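Local coordinates for carboxysome shell vertex protein CcmL (Synechocystis sp., PDB 2QW7), which probably forms the pentameric vertices of the carboxysome shell, introducing curvature into the otherwise flat hexagonal layers of the shell built from CcmK subunits, at residues S14-P17 and N18-G21. Sequence-based numbering, arbitrary orientation.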
loop_
_atom_site.group_PDB
_atom_site.type_symbol
_atom_site.label_atom_id
_atom_site.label_comp_id
_atom_site.label_asym_id
_atom_site.label_seq_id
_atom_site.Cartn_x
_atom_site.Cartn_y
_atom_site.Cartn_z
ATOM N N SER A 14 18.547 -19.432 -4.076
ATOM C CA SER A 14 17.313 -20.122 -4.457
ATOM C C SER A 14 16.214 -19.060 -4.573
ATOM O O SER A 14 15.657 -18.595 -3.589
ATOM C CB SER A 14 16.987 -21.277 -3.505
ATOM O OG SER A 14 18.031 -22.254 -3.554
ATOM N N LYS A 15 15.957 -18.664 -5.820
ATOM C CA LYS A 15 14.992 -17.621 -6.145
ATOM C C LYS A 15 14.390 -17.755 -7.540
ATOM O O LYS A 15 14.803 -18.590 -8.340
ATOM C CB LYS A 15 15.657 -16.256 -6.013
ATOM C CG LYS A 15 16.805 -16.105 -6.929
ATOM C CD LYS A 15 17.652 -14.891 -6.699
ATOM C CE LYS A 15 18.887 -15.059 -7.629
ATOM N NZ LYS A 15 19.644 -13.845 -8.074
ATOM N N THR A 16 13.423 -16.895 -7.839
ATOM C CA THR A 16 12.783 -16.959 -9.147
ATOM C C THR A 16 13.744 -16.531 -10.251
ATOM O O THR A 16 14.593 -15.672 -10.065
ATOM C CB THR A 16 11.513 -16.065 -9.305
ATOM O OG1 THR A 16 11.683 -14.820 -8.601
ATOM C CG2 THR A 16 10.308 -16.789 -8.839
ATOM N N PRO A 17 13.628 -17.155 -11.420
ATOM C CA PRO A 17 14.346 -16.746 -12.619
ATOM C C PRO A 17 14.224 -15.273 -13.038
ATOM O O PRO A 17 15.091 -14.774 -13.769
ATOM C CB PRO A 17 13.667 -17.560 -13.681
ATOM C CG PRO A 17 13.256 -18.777 -12.997
ATOM C CD PRO A 17 12.914 -18.423 -11.622
ATOM N N ASN A 18 13.145 -14.610 -12.617
ATOM C CA ASN A 18 12.897 -13.211 -12.938
ATOM C C ASN A 18 13.672 -12.311 -11.967
ATOM O O ASN A 18 13.566 -11.094 -12.034
ATOM C CB ASN A 18 11.407 -12.836 -12.771
ATOM C CG ASN A 18 10.408 -13.959 -13.128
ATOM O OD1 ASN A 18 10.351 -15.012 -12.475
ATOM N ND2 ASN A 18 9.545 -13.686 -14.116
ATOM N N LEU A 19 14.392 -12.903 -11.019
ATOM C CA LEU A 19 15.121 -12.125 -10.036
ATOM C C LEU A 19 16.598 -12.326 -10.231
ATOM O O LEU A 19 17.411 -11.892 -9.412
ATOM C CB LEU A 19 14.714 -12.586 -8.640
ATOM C CG LEU A 19 14.338 -11.508 -7.611
ATOM C CD1 LEU A 19 13.482 -10.399 -8.281
ATOM C CD2 LEU A 19 13.643 -12.140 -6.386
ATOM N N THR A 20 16.950 -13.003 -11.313
ATOM C CA THR A 20 18.344 -13.269 -11.614
ATOM C C THR A 20 18.893 -12.007 -12.291
ATOM O O THR A 20 18.265 -11.411 -13.155
ATOM C CB THR A 20 18.577 -14.522 -12.518
ATOM O OG1 THR A 20 17.830 -14.408 -13.737
ATOM C CG2 THR A 20 18.217 -15.844 -11.778
ATOM N N GLY A 21 20.080 -11.598 -11.884
ATOM C CA GLY A 21 20.686 -10.394 -12.442
ATOM C C GLY A 21 20.243 -9.122 -11.745
ATOM O O GLY A 21 20.611 -8.025 -12.155
#
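K15 and T20 reach backbone carbonyls of L19 and P17 through similar first torsions: CG of K15 (chi1 61°) and OG1 of T20 (chi1 56°) each sit between their own backbone N and carbonyl carbon. Beyond CG the lysine chain runs out extended, bringing NZ 3.3 Å from L19 O, above the plane of that carbonyl. In the other direction, T20 OG1 donates to P17 O at 2.8 Å. These two bonds flank the backbone bond of a type I beta turn with P17 and N18 at its corners, L19 N to T16 O (2.9 Å, 154° at the hydrogen). The turn illustrates how side chains can reinforce a backbone reversal. T16 OG1 rests 3.8 Å from L19 CB, while N18 OD1 approaches T16 CB. An alanine at K15 removes the ammonium, and the L19 carbonyl would probably be held less firmly against strand 14-15. P73 packs against T16, N18 and L19, and R72 bonds to N18 O. The turn links strand 14-15, which pairs antiparallel with a strand of a second subunit, to the loop leading into strand 24-30.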